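Local coordinates for PILI retraction protein PILT (Thermus thermophilus, PDB 5FL3) that binds ADP in its P-loop pocket and is probably an ATP-hydrolysing motor protein that drives retraction of type IV pili, at residues P66-E71 with M78-T83; C92-L95 with S100-L103; Q276-K281 with R287-E292; Q330-L335 with L347-S352. All coordinates share one frame; numbering follows the deposited sequence.

Contact 1 (P66-E71 with M78-T83)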
loop_
_atom_site.group_PDB
_atom_site.type_symbol
_atom_site.label_atom_id
_atom_site.label_comp_id
_atom_site.label_asym_id
_atom_site.label_seq_id
_atom_site.Cartn_x
_atom_site.Cartn_y
_atom_site.Cartn_z
ATOM N N PRO A 66 -26.452 15.610 -13.835
ATOM C CA PRO A 66 -27.898 15.645 -13.578
ATOM C C PRO A 66 -28.535 14.264 -13.389
ATOM O O PRO A 66 -29.474 14.128 -12.594
ATOM C CB PRO A 66 -28.445 16.354 -14.818
ATOM C CG PRO A 66 -27.334 17.295 -15.199
ATOM C CD PRO A 66 -26.074 16.497 -14.955
ATOM N N GLU A 67 -28.026 13.253 -14.084
ATOM C CA GLU A 67 -28.518 11.901 -13.865
ATOM C C GLU A 67 -28.173 11.467 -12.429
ATOM O O GLU A 67 -29.051 11.021 -11.683
ATOM C CB GLU A 67 -27.960 10.919 -14.917
ATOM C CG GLU A 67 -26.479 11.080 -15.304
ATOM C CD GLU A 67 -26.238 12.014 -16.505
ATOM O OE1 GLU A 67 -26.674 13.185 -16.453
ATOM O OE2 GLU A 67 -25.607 11.575 -17.499
ATOM N N GLN A 68 -26.907 11.640 -12.040
ATOM C CA GLN A 68 -26.451 11.344 -10.682
ATOM C C GLN A 68 -27.294 12.048 -9.631
ATOM O O GLN A 68 -27.587 11.491 -8.574
ATOM C CB GLN A 68 -24.991 11.748 -10.513
ATOM C CG GLN A 68 -24.009 10.671 -10.878
ATOM C CD GLN A 68 -22.638 11.224 -11.189
ATOM O OE1 GLN A 68 -22.464 12.430 -11.368
ATOM N NE2 GLN A 68 -21.646 10.345 -11.243
ATOM N N LEU A 69 -27.670 13.281 -9.929
ATOM C CA LEU A 69 -28.531 14.055 -9.047
ATOM C C LEU A 69 -29.869 13.380 -8.787
ATOM O O LEU A 69 -30.398 13.424 -7.675
ATOM C CB LEU A 69 -28.766 15.439 -9.638
ATOM C CG LEU A 69 -27.748 16.445 -9.132
ATOM C CD1 LEU A 69 -27.937 17.799 -9.801
ATOM C CD2 LEU A 69 -27.920 16.522 -7.626
ATOM N N GLU A 70 -30.424 12.756 -9.812
ATOM C CA GLU A 70 -31.704 12.115 -9.615
ATOM C C GLU A 70 -31.540 10.815 -8.823
ATOM O O GLU A 70 -32.278 10.584 -7.861
ATOM C CB GLU A 70 -32.415 11.862 -10.951
ATOM C CG GLU A 70 -33.923 11.592 -10.784
ATOM C CD GLU A 70 -34.534 12.327 -9.580
ATOM O OE1 GLU A 70 -34.567 13.584 -9.584
ATOM O OE2 GLU A 70 -34.972 11.642 -8.621
ATOM N N GLU A 71 -30.570 9.983 -9.201
ATOM C CA GLU A 71 -30.340 8.725 -8.490
ATOM C C GLU A 71 -29.906 8.978 -7.045
ATOM O O GLU A 71 -29.960 8.076 -6.209
ATOM C CB GLU A 71 -29.283 7.875 -9.189
ATOM C CG GLU A 71 -27.875 8.241 -8.774
ATOM C CD GLU A 71 -26.824 7.274 -9.288
ATOM O OE1 GLU A 71 -26.642 7.192 -10.526
ATOM O OE2 GLU A 71 -26.177 6.602 -8.447
ATOM N N MET A 78 -23.332 7.272 -2.109
ATOM C CA MET A 78 -22.989 7.287 -3.524
ATOM C C MET A 78 -21.503 7.378 -3.711
ATOM O O MET A 78 -20.855 8.251 -3.149
ATOM C CB MET A 78 -23.644 8.447 -4.237
ATOM C CG MET A 78 -25.032 8.166 -4.722
ATOM S SD MET A 78 -25.466 9.419 -5.940
ATOM C CE MET A 78 -24.128 9.179 -7.112
ATOM N N ASP A 79 -20.964 6.468 -4.506
ATOM C CA ASP A 79 -19.540 6.459 -4.810
ATOM C C ASP A 79 -19.381 6.903 -6.254
ATOM O O ASP A 79 -19.991 6.314 -7.128
ATOM C CB ASP A 79 -18.952 5.062 -4.578
ATOM C CG ASP A 79 -17.447 5.024 -4.740
ATOM O OD1 ASP A 79 -16.920 5.564 -5.758
ATOM O OD2 ASP A 79 -16.793 4.431 -3.844
ATOM N N PHE A 80 -18.581 7.933 -6.518
ATOM C CA PHE A 80 -18.444 8.418 -7.897
ATOM C C PHE A 80 -17.093 9.096 -8.222
ATOM O O PHE A 80 -16.415 9.649 -7.349
ATOM C CB PHE A 80 -19.603 9.382 -8.227
ATOM C CG PHE A 80 -19.575 10.670 -7.440
ATOM C CD1 PHE A 80 -20.178 10.754 -6.186
ATOM C CD2 PHE A 80 -18.936 11.796 -7.947
ATOM C CE1 PHE A 80 -20.145 11.927 -5.459
ATOM C CE2 PHE A 80 -18.902 12.971 -7.219
ATOM C CZ PHE A 80 -19.509 13.031 -5.969
ATOM N N ALA A 81 -16.715 9.049 -9.496
ATOM C CA ALA A 81 -15.504 9.718 -9.967
ATOM C C ALA A 81 -15.759 11.178 -10.321
ATOM O O ALA A 81 -16.832 11.545 -10.781
ATOM C CB ALA A 81 -14.930 8.986 -11.171
ATOM N N TYR A 82 -14.758 12.015 -10.114
ATOM C CA TYR A 82 -14.876 13.404 -10.496
ATOM C C TYR A 82 -13.501 13.954 -10.851
ATOM O O TYR A 82 -12.522 13.703 -10.149
ATOM C CB TYR A 82 -15.520 14.216 -9.382
ATOM C CG TYR A 82 -15.408 15.704 -9.603
ATOM C CD1 TYR A 82 -16.277 16.368 -10.464
ATOM C CD2 TYR A 82 -14.432 16.446 -8.952
ATOM C CE1 TYR A 82 -16.168 17.722 -10.675
ATOM C CE2 TYR A 82 -14.317 17.804 -9.156
ATOM C CZ TYR A 82 -15.185 18.436 -10.018
ATOM O OH TYR A 82 -15.065 19.793 -10.211
ATOM N N THR A 83 -13.423 14.697 -11.948
ATOM C CA THR A 83 -12.132 15.202 -12.389
ATOM C C THR A 83 -12.080 16.717 -12.536
ATOM O O THR A 83 -12.978 17.323 -13.110
ATOM C CB THR A 83 -11.754 14.584 -13.713
ATOM O OG1 THR A 83 -12.082 13.196 -13.674
ATOM C CG2 THR A 83 -10.263 14.760 -13.969
#

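Contact 2 (C92-L95 with S100-L103)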
loop_
_atom_site.group_PDB
_atom_site.type_symbol
_atom_site.label_atom_id
_atom_site.label_comp_id
_atom_site.label_asym_id
_atom_site.label_seq_id
_atom_site.Cartn_x
_atom_site.Cartn_y
_atom_site.Cartn_z
ATOM N N CYS A 92 -15.140 9.825 -5.047
ATOM C CA CYS A 92 -15.900 10.559 -4.047
ATOM C C CYS A 92 -16.975 9.702 -3.416
ATOM O O CYS A 92 -17.699 8.979 -4.099
ATOM C CB CYS A 92 -16.541 11.811 -4.665
ATOM S SG CYS A 92 -15.361 12.835 -5.556
ATOM N N ASN A 93 -17.075 9.801 -2.099
ATOM C CA ASN A 93 -18.119 9.124 -1.386
ATOM C C ASN A 93 -19.035 10.110 -0.711
ATOM O O ASN A 93 -18.667 10.778 0.249
ATOM C CB ASN A 93 -17.532 8.148 -0.380
ATOM C CG ASN A 93 -17.388 6.773 -0.958
ATOM O OD1 ASN A 93 -18.339 5.976 -0.944
ATOM N ND2 ASN A 93 -16.208 6.487 -1.510
ATOM N N LEU A 94 -20.235 10.215 -1.265
ATOM C CA LEU A 94 -21.265 11.053 -0.709
ATOM C C LEU A 94 -21.959 10.196 0.331
ATOM O O LEU A 94 -22.239 9.034 0.072
ATOM C CB LEU A 94 -22.224 11.530 -1.805
ATOM C CG LEU A 94 -23.390 12.477 -1.515
ATOM C CD1 LEU A 94 -22.939 13.670 -0.714
ATOM C CD2 LEU A 94 -23.996 12.946 -2.826
ATOM N N LEU A 95 -22.200 10.759 1.511
ATOM C CA LEU A 95 -22.922 10.048 2.559
ATOM C C LEU A 95 -23.971 10.960 3.170
ATOM O O LEU A 95 -24.061 12.136 2.817
ATOM C CB LEU A 95 -21.956 9.549 3.634
ATOM C CG LEU A 95 -21.044 10.630 4.221
ATOM C CD1 LEU A 95 -21.428 10.896 5.659
ATOM C CD2 LEU A 95 -19.581 10.279 4.116
ATOM N N SER A 100 -27.754 15.158 7.320
ATOM C CA SER A 100 -26.985 16.054 6.483
ATOM C C SER A 100 -26.085 15.295 5.532
ATOM O O SER A 100 -25.639 14.181 5.849
ATOM C CB SER A 100 -26.166 16.993 7.358
ATOM O OG SER A 100 -25.315 17.756 6.547
ATOM N N PHE A 101 -25.824 15.884 4.369
ATOM C CA PHE A 101 -24.881 15.271 3.431
ATOM C C PHE A 101 -23.458 15.405 3.940
ATOM O O PHE A 101 -23.104 16.368 4.641
ATOM C CB PHE A 101 -24.990 15.869 2.025
ATOM C CG PHE A 101 -26.161 15.351 1.238
ATOM C CD1 PHE A 101 -26.307 13.993 0.995
ATOM C CD2 PHE A 101 -27.131 16.214 0.750
ATOM C CE1 PHE A 101 -27.399 13.497 0.275
ATOM C CE2 PHE A 101 -28.223 15.726 0.020
ATOM C CZ PHE A 101 -28.351 14.368 -0.217
ATOM N N GLY A 102 -22.659 14.402 3.608
ATOM C CA GLY A 102 -21.233 14.420 3.862
ATOM C C GLY A 102 -20.507 14.048 2.588
ATOM O O GLY A 102 -21.083 13.461 1.676
ATOM N N LEU A 103 -19.227 14.371 2.520
ATOM C CA LEU A 103 -18.475 14.131 1.309
ATOM C C LEU A 103 -17.041 13.771 1.650
ATOM O O LEU A 103 -16.369 14.471 2.418
ATOM C CB LEU A 103 -18.523 15.365 0.417
ATOM C CG LEU A 103 -18.435 15.207 -1.100
ATOM C CD1 LEU A 103 -19.506 14.261 -1.577
ATOM C CD2 LEU A 103 -18.559 16.569 -1.791
#

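Contact 3 (Q276-K281 with R287-E292). With ADP (adenosine-5'-diphosphate), chain B.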
loop_
_atom_site.group_PDB
_atom_site.type_symbol
_atom_site.label_atom_id
_atom_site.label_comp_id
_atom_site.label_asym_id
_atom_site.label_seq_id
_atom_site.Cartn_x
_atom_site.Cartn_y
_atom_site.Cartn_z
ATOM N N GLN A 276 6.556 -2.381 6.305
ATOM C CA GLN A 276 6.721 -0.946 6.340
ATOM C C GLN A 276 5.989 -0.304 7.500
ATOM O O GLN A 276 4.934 -0.770 7.918
ATOM C CB GLN A 276 6.241 -0.339 5.026
ATOM C CG GLN A 276 7.087 -0.767 3.852
ATOM C CD GLN A 276 6.702 -0.077 2.575
ATOM O OE1 GLN A 276 5.889 0.851 2.567
ATOM N NE2 GLN A 276 7.278 -0.521 1.487
ATOM N N ARG A 277 6.576 0.774 8.008
ATOM C CA ARG A 277 5.957 1.619 9.010
ATOM C C ARG A 277 6.340 3.051 8.644
ATOM O O ARG A 277 7.470 3.293 8.257
ATOM C CB ARG A 277 6.435 1.229 10.415
ATOM C CG ARG A 277 5.572 1.693 11.562
ATOM C CD ARG A 277 4.616 0.579 12.028
ATOM N NE ARG A 277 5.170 -0.784 11.932
ATOM C CZ ARG A 277 5.980 -1.362 12.828
ATOM N NH1 ARG A 277 6.400 -0.702 13.911
ATOM N NH2 ARG A 277 6.389 -2.612 12.627
ATOM N N LEU A 278 5.392 3.981 8.712
ATOM C CA LEU A 278 5.685 5.391 8.449
ATOM C C LEU A 278 5.749 6.181 9.749
ATOM O O LEU A 278 4.731 6.348 10.420
ATOM C CB LEU A 278 4.633 6.010 7.533
ATOM C CG LEU A 278 4.766 5.625 6.071
ATOM C CD1 LEU A 278 3.615 6.182 5.260
ATOM C CD2 LEU A 278 6.087 6.151 5.571
ATOM N N LEU A 279 6.943 6.662 10.101
ATOM C CA LEU A 279 7.154 7.368 11.368
ATOM C C LEU A 279 7.287 8.858 11.145
ATOM O O LEU A 279 7.809 9.286 10.104
ATOM C CB LEU A 279 8.402 6.858 12.083
ATOM C CG LEU A 279 8.507 5.361 12.374
ATOM C CD1 LEU A 279 9.470 5.159 13.524
ATOM C CD2 LEU A 279 7.175 4.754 12.699
ATOM N N PRO A 280 6.821 9.661 12.122
ATOM C CA PRO A 280 6.950 11.113 11.953
ATOM C C PRO A 280 8.420 11.490 11.858
ATOM O O PRO A 280 9.244 10.977 12.626
ATOM C CB PRO A 280 6.289 11.692 13.211
ATOM C CG PRO A 280 6.239 10.558 14.188
ATOM C CD PRO A 280 6.201 9.287 13.405
ATOM N N LYS A 281 8.739 12.340 10.887
ATOM C CA LYS A 281 10.087 12.831 10.686
ATOM C C LYS A 281 10.519 13.700 11.891
ATOM O O LYS A 281 9.701 14.415 12.485
ATOM C CB LYS A 281 10.167 13.612 9.367
ATOM C CG LYS A 281 11.190 13.051 8.399
ATOM C CD LYS A 281 11.728 14.096 7.426
ATOM C CE LYS A 281 10.750 14.365 6.300
ATOM N NZ LYS A 281 11.211 15.477 5.413
ATOM N N ARG A 287 6.918 12.586 7.029
ATOM C CA ARG A 287 7.183 11.253 7.562
ATOM C C ARG A 287 8.311 10.548 6.831
ATOM O O ARG A 287 8.734 10.957 5.753
ATOM C CB ARG A 287 5.923 10.392 7.505
ATOM C CG ARG A 287 4.814 10.887 8.393
ATOM C CD ARG A 287 3.697 9.883 8.502
ATOM N NE ARG A 287 2.998 9.701 7.233
ATOM C CZ ARG A 287 1.958 8.886 7.072
ATOM N NH1 ARG A 287 1.498 8.194 8.109
ATOM N NH2 ARG A 287 1.369 8.775 5.882
ATOM N N VAL A 288 8.794 9.477 7.441
ATOM C CA VAL A 288 9.918 8.719 6.913
ATOM C C VAL A 288 9.600 7.218 7.024
ATOM O O VAL A 288 8.843 6.795 7.915
ATOM C CB VAL A 288 11.224 9.098 7.666
ATOM C CG1 VAL A 288 11.046 8.911 9.153
ATOM C CG2 VAL A 288 12.408 8.313 7.159
ATOM N N LEU A 289 10.141 6.424 6.102
ATOM C CA LEU A 289 9.830 5.008 6.058
ATOM C C LEU A 289 10.804 4.176 6.891
ATOM O O LEU A 289 12.025 4.239 6.718
ATOM C CB LEU A 289 9.813 4.513 4.605
ATOM C CG LEU A 289 9.518 3.026 4.343
ATOM C CD1 LEU A 289 8.168 2.605 4.894
ATOM C CD2 LEU A 289 9.579 2.720 2.852
ATOM N N ALA A 290 10.239 3.409 7.811
ATOM C CA ALA A 290 10.956 2.359 8.506
ATOM C C ALA A 290 10.669 1.082 7.747
ATOM O O ALA A 290 9.505 0.743 7.540
ATOM C CB ALA A 290 10.508 2.249 9.946
ATOM N N LEU A 291 11.719 0.370 7.346
ATOM C CA LEU A 291 11.575 -0.723 6.395
ATOM C C LEU A 291 12.408 -1.937 6.788
ATOM O O LEU A 291 13.617 -1.821 7.061
ATOM C CB LEU A 291 11.958 -0.234 4.999
ATOM C CG LEU A 291 12.008 -1.289 3.911
ATOM C CD1 LEU A 291 10.633 -1.931 3.737
ATOM C CD2 LEU A 291 12.477 -0.679 2.610
ATOM N N GLU A 292 11.736 -3.086 6.866
ATOM C CA GLU A 292 12.391 -4.373 7.095
ATOM C C GLU A 292 12.336 -5.205 5.812
ATOM O O GLU A 292 11.268 -5.332 5.208
ATOM C CB GLU A 292 11.734 -5.119 8.244
ATOM C CG GLU A 292 12.246 -6.511 8.465
ATOM C CD GLU A 292 11.659 -7.104 9.729
ATOM O OE1 GLU A 292 11.798 -6.452 10.781
ATOM O OE2 GLU A 292 11.057 -8.202 9.685
HETATM P PB ADP B . -1.175 2.032 2.550
HETATM O O1B ADP B . -2.506 2.436 3.168
HETATM O O2B ADP B . -0.302 1.199 3.464
HETATM O O3B ADP B . -1.274 1.472 1.150
HETATM P PA ADP B . -0.399 4.490 1.193
HETATM O O1A ADP B . -1.861 4.765 0.884
HETATM O O2A ADP B . 0.596 4.188 0.078
HETATM O O3A ADP B . -0.327 3.396 2.390
HETATM O "O5'" ADP B . 0.212 5.751 1.988
HETATM C "C5'" ADP B . -0.556 6.576 2.867
HETATM C "C4'" ADP B . 0.082 7.968 2.836
HETATM O "O4'" ADP B . 1.480 7.874 3.131
HETATM C "C3'" ADP B . -0.052 8.640 1.477
HETATM O "O3'" ADP B . -0.583 9.943 1.721
HETATM C "C2'" ADP B . 1.362 8.697 0.906
HETATM O "O2'" ADP B . 1.657 9.940 0.260
HETATM C "C1'" ADP B . 2.267 8.521 2.117
HETATM N N9 ADP B . 3.482 7.704 1.818
HETATM C C8 ADP B . 3.507 6.560 1.098
HETATM N N7 ADP B . 4.761 6.042 1.009
HETATM C C5 ADP B . 5.580 6.877 1.686
HETATM C C6 ADP B . 7.031 6.931 1.990
HETATM N N6 ADP B . 7.850 5.957 1.538
HETATM N N1 ADP B . 7.487 7.981 2.742
HETATM C C2 ADP B . 6.664 8.949 3.200
HETATM N N3 ADP B . 5.335 8.961 2.963
HETATM C C4 ADP B . 4.740 7.975 2.223
#

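Contact 4 (Q330-L335 with L347-S352)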
loop_
_atom_site.group_PDB
_atom_site.type_symbol
_atom_site.label_atom_id
_atom_site.label_comp_id
_atom_site.label_asym_id
_atom_site.label_seq_id
_atom_site.Cartn_x
_atom_site.Cartn_y
_atom_site.Cartn_z
ATOM N N GLN A 330 16.963 -2.809 13.254
ATOM C CA GLN A 330 18.195 -2.353 12.605
ATOM C C GLN A 330 17.996 -1.049 11.850
ATOM O O GLN A 330 18.807 -0.142 11.955
ATOM C CB GLN A 330 18.746 -3.407 11.642
ATOM C CG GLN A 330 19.494 -4.543 12.304
ATOM C CD GLN A 330 19.923 -5.593 11.303
ATOM O OE1 GLN A 330 19.104 -6.116 10.550
ATOM N NE2 GLN A 330 21.215 -5.900 11.278
ATOM N N HIS A 331 16.921 -0.942 11.087
ATOM C CA HIS A 331 16.737 0.256 10.284
ATOM C C HIS A 331 16.434 1.448 11.176
ATOM O O HIS A 331 16.765 2.577 10.820
ATOM C CB HIS A 331 15.628 0.066 9.247
ATOM C CG HIS A 331 15.572 1.156 8.221
ATOM N ND1 HIS A 331 14.395 1.770 7.844
ATOM C CD2 HIS A 331 16.550 1.749 7.495
ATOM C CE1 HIS A 331 14.652 2.693 6.935
ATOM N NE2 HIS A 331 15.954 2.700 6.703
ATOM N N LEU A 332 15.820 1.193 12.333
ATOM C CA LEU A 332 15.410 2.259 13.258
ATOM C C LEU A 332 16.619 2.943 13.889
ATOM O O LEU A 332 16.702 4.174 13.916
ATOM C CB LEU A 332 14.501 1.714 14.355
ATOM C CG LEU A 332 13.041 1.468 13.970
ATOM C CD1 LEU A 332 12.308 0.726 15.081
ATOM C CD2 LEU A 332 12.313 2.773 13.613
ATOM N N VAL A 333 17.540 2.130 14.405
ATOM C CA VAL A 333 18.865 2.588 14.805
ATOM C C VAL A 333 19.451 3.530 13.750
ATOM O O VAL A 333 19.828 4.668 14.053
ATOM C CB VAL A 333 19.823 1.395 15.024
ATOM C CG1 VAL A 333 21.257 1.824 14.847
ATOM C CG2 VAL A 333 19.598 0.770 16.398
ATOM N N GLU A 334 19.481 3.058 12.507
ATOM C CA GLU A 334 20.028 3.821 11.392
ATOM C C GLU A 334 19.269 5.132 11.166
ATOM O O GLU A 334 19.860 6.148 10.820
ATOM C CB GLU A 334 20.015 2.957 10.125
ATOM C CG GLU A 334 20.641 3.610 8.910
ATOM C CD GLU A 334 20.722 2.672 7.710
ATOM O OE1 GLU A 334 20.424 1.459 7.860
ATOM O OE2 GLU A 334 21.080 3.155 6.609
ATOM N N LEU A 335 17.956 5.109 11.369
ATOM C CA LEU A 335 17.145 6.316 11.205
ATOM C C LEU A 335 17.349 7.276 12.374
ATOM O O LEU A 335 17.449 8.491 12.175
ATOM C CB LEU A 335 15.651 5.961 11.051
ATOM C CG LEU A 335 15.260 5.380 9.682
ATOM C CD1 LEU A 335 13.939 4.629 9.741
ATOM C CD2 LEU A 335 15.222 6.475 8.607
ATOM N N LEU A 347 11.726 4.280 19.691
ATOM C CA LEU A 347 11.518 3.260 20.726
ATOM C C LEU A 347 10.098 2.721 20.743
ATOM O O LEU A 347 9.880 1.558 21.074
ATOM C CB LEU A 347 11.864 3.803 22.112
ATOM C CG LEU A 347 13.303 3.579 22.584
ATOM C CD1 LEU A 347 13.654 4.609 23.630
ATOM C CD2 LEU A 347 13.496 2.165 23.126
ATOM N N SER A 348 9.125 3.557 20.395
ATOM C CA SER A 348 7.743 3.095 20.382
ATOM C C SER A 348 7.492 2.195 19.166
ATOM O O SER A 348 6.606 1.332 19.191
ATOM C CB SER A 348 6.774 4.276 20.384
ATOM O OG SER A 348 6.749 4.906 19.116
ATOM N N ALA A 349 8.294 2.396 18.120
ATOM C CA ALA A 349 8.192 1.623 16.881
ATOM C C ALA A 349 8.949 0.297 16.938
ATOM O O ALA A 349 8.644 -0.622 16.179
ATOM C CB ALA A 349 8.697 2.447 15.707
ATOM N N ALA A 350 9.932 0.204 17.832
ATOM C CA ALA A 350 10.866 -0.920 17.847
ATOM C C ALA A 350 10.191 -2.264 18.144
ATOM O O ALA A 350 9.371 -2.364 19.057
ATOM C CB ALA A 350 11.975 -0.656 18.852
ATOM N N THR A 351 10.548 -3.284 17.359
ATOM C CA THR A 351 10.026 -4.643 17.526
ATOM C C THR A 351 10.221 -5.132 18.960
ATOM O O THR A 351 9.306 -5.694 19.569
ATOM C CB THR A 351 10.699 -5.627 16.544
ATOM O OG1 THR A 351 10.265 -5.343 15.208
ATOM C CG2 THR A 351 10.345 -7.074 16.886
ATOM N N SER A 352 11.415 -4.919 19.496
ATOM C CA SER A 352 11.608 -5.017 20.937
ATOM C C SER A 352 12.454 -3.833 21.398
ATOM O O SER A 352 13.657 -3.779 21.125
ATOM C CB SER A 352 12.262 -6.345 21.329
ATOM O OG SER A 352 13.640 -6.172 21.578
#

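Contact 1 (P66-E71 with M78-T83)
Glu71 and Met78 touch across helix segment 66-71 and strand segment 78-83. The carboxylate oxygen Glu71 OE2 lies 3.6 Å from the thioether methyl Met78 CE, and farther back along the same two chains Glu71 CG comes to 3.9 Å from Met78 SD. These are van der Waals contacts: the two chains cross at a slant, with the aliphatic part of the glutamate against the sulfur, and its charged end reaches the methyl. The bend at the last torsion of Met78 (chi3 57°) brings the methyl within reach of both Glu71 and Gln68, whose CG is 4.1 Å from Met78 CE. The Gln68 main-chain oxygen adds a looser contact, Gln68 O to Met78 SD at 4.0 Å.

One turn earlier on the helix, Gln68 extends past the methionine, and its NE2 stops 3.8 Å from Phe80 CB. The amide therefore meets the root of the phenylalanine, and its plane is inclined 58° to the ring. At the other corner of that amide, OE1 is hydrogen-bonded to Thr65 N just ahead of the helix, which restrains how the group is turned.

The two elements run almost antiparallel, at 171°, with 10.9 Å between their axes, so the gap is bridged mainly by side chains. The contact belongs to the N-terminal PAS-like domain, far from the nucleotide. Strand 78-84 is an outermost strand of the antiparallel sheet and is bonded to strand 88-97. Phe80 also packs on Leu64, while Leu69 turns from the strand toward Leu64 and Arg61, joining helix 66-72 to helix 53-63.

Contact 2 (C92-L95 with S100-L103)
Leu95 and Gly102 are held by a reciprocal pair of backbone hydrogen bonds: Leu95 N to Gly102 O at 2.9 Å and Gly102 N to Leu95 O at 2.8 Å. Both are close to straight, with angles of 169° and 163° at the hydrogen. This is the hydrogen-bonded pair of an antiparallel hairpin; Leu94 and Leu103 form the adjoining non-hydrogen-bonded pair. The same carbonyls also take weaker CA-H...O contacts, with Leu95 O 3.3 Å from Phe101 CA and Gly102 O 3.4 Å from Leu94 CA. Within 100-103, Ser100 OG gives a hydrogen bond to Phe101 O.

Side chains then pack on the face that carries Leu94, Phe101 and Leu103. With CG anti to the backbone nitrogen (chi1 -178°), Leu94 sends CD1 across to the partner strand, between Leu103 CD1 at 3.6 Å and Phe101 CD1 at 3.8 Å. The Phe101 ring turns its edge to the hairpin backbone, and Leu95 O lies in the ring plane, 3.4 Å from Phe101 CD1. On the reverse face Leu95 leans over the glycine, its CG 3.8 Å from Gly102 CA.

The apolar face is covered by helices: Leu103 meets Ile59 and Leu63 of helix 53-63, and Leu94 and Phe101 both reach Leu72 of helix 66-72. In the sheet, strands 88-97 and 100-108 sit between strand 78-84 and strand 26-30, where Leu103 is bonded to Leu29.

Contact 3 (Q276-K281 with R287-E292)
Arg277 pairs with Ala290, and Leu279 with Val288, through two reciprocal sets of main-chain hydrogen bonds that zip the hairpin together. Representative lengths are 2.8 Å for Ala290 N to Arg277 O and 2.9 Å for Leu279 N to Val288 O. Gln276-Leu291 and Leu278-Leu289 are non-hydrogen-bonded pairs, and their side chains share the face turned to the nucleotide.

The ligand contacts come from that face and from the hairpin end. Arg287 is bent at chi3 (-67°), which swings its guanidinium across Leu278 at about a right angle. The flat group presents its edge to the ribose, with Arg287 NH2 2.9 Å from ADP O4', while Leu278 CD1 sits over one face, 3.5 Å above the plane and displaced toward the rim. The other branch of that leucine serves the base: Leu278 CD2 is 3.6 Å from ADP N1. Farther along the adenine, Leu289 CD2 packs 3.9 Å from ADP N6.

Apolar packing continues beyond the pocket. Leu289 CD1 rests 3.5 Å from Gln276 CB, and Gln276 and Leu291 lie side by side, pointing the same way. On the reverse face Leu279 lies loosely against Val288 and Ala290. At the hairpin end Lys281 crosses Val288 at about a right angle, Lys281 CG to Val288 CB 4.0 Å.

The hairpin forms one margin of the mixed P-loop ATPase sheet. Strand 287-295 is outermost, and strand 270-280 runs parallel to strand 134-139, which leads into the Walker A loop that grips the phosphates. Helices 328-337 and 343-349 pack against the face opposite the nucleotide.

Contact 4 (Q330-L335 with L347-S352)
Leu332 lays its CD1 methyl over the backbone where Ala349 passes into Ala350. CD1 is 3.5 Å from Ala350 CA and 3.9 Å from Ala349 C, so the methyl covers the peptide link as much as the small side chains. Both alanine methyls also touch it, Ala349 CB and Ala350 CB each 4.0 Å from Leu332 CD1. The second branch, Leu332 CD2, touches more lightly, at 4.2 Å from Ala349 CB.

Leu332 has CG anti to its own carbonyl carbon (chi1 -78°) and an extended second torsion (chi2 171°), a shape that carries the forked end to the 349-350 peptide. With only alanines opposite, the backbones come as near as 7.2 Å between Leu332 CA and Ala350 CA. The interface is slight, 107 Å² in all, and made by van der Waals contact. It lies outside the nucleotide pocket: the Leu332 side chain is about 13 Å from ADP.

Just before the helical segment, Asp329 takes backbone N-H groups from Thr351 and Ser352 on its two carboxylate oxygens, pinning the turn that Leu332 packs against, while Ser352 itself stands at the N-cap of the next helix. Ala349 O receives a hydrogen bond from Arg277 NH1, and His331 ND1 accepts one from Leu291 N, so both segments are anchored to the ATPase sheet. Leu332 also packs on Leu279 and Ala290 of that sheet.

The arrangement is that of the C-terminal helices of a PilT-type ATPase, packed on the last hairpin of its P-loop core.

From the N terminus the four contacts follow in series, each closing a short loop before the next opens; none nest or cross. Contact 1 closes the turn from helix 66-72 into strand 78-84, and contact 2 closes the hairpin that follows. They touch through backbone bonds between neighbouring strands 78-84 and 88-97, making one unit of the N-terminal domain. The chain then runs through the P-loop core before contact 3 closes its last hairpin, about 37 Å from contact 1 between centres. Further along, contact 4 closes the helix-loop-helix of 328-337 and 343-349, its centre about 10 Å from that of contact 3, and joins the C-terminal helices to the nucleotide-binding sheet.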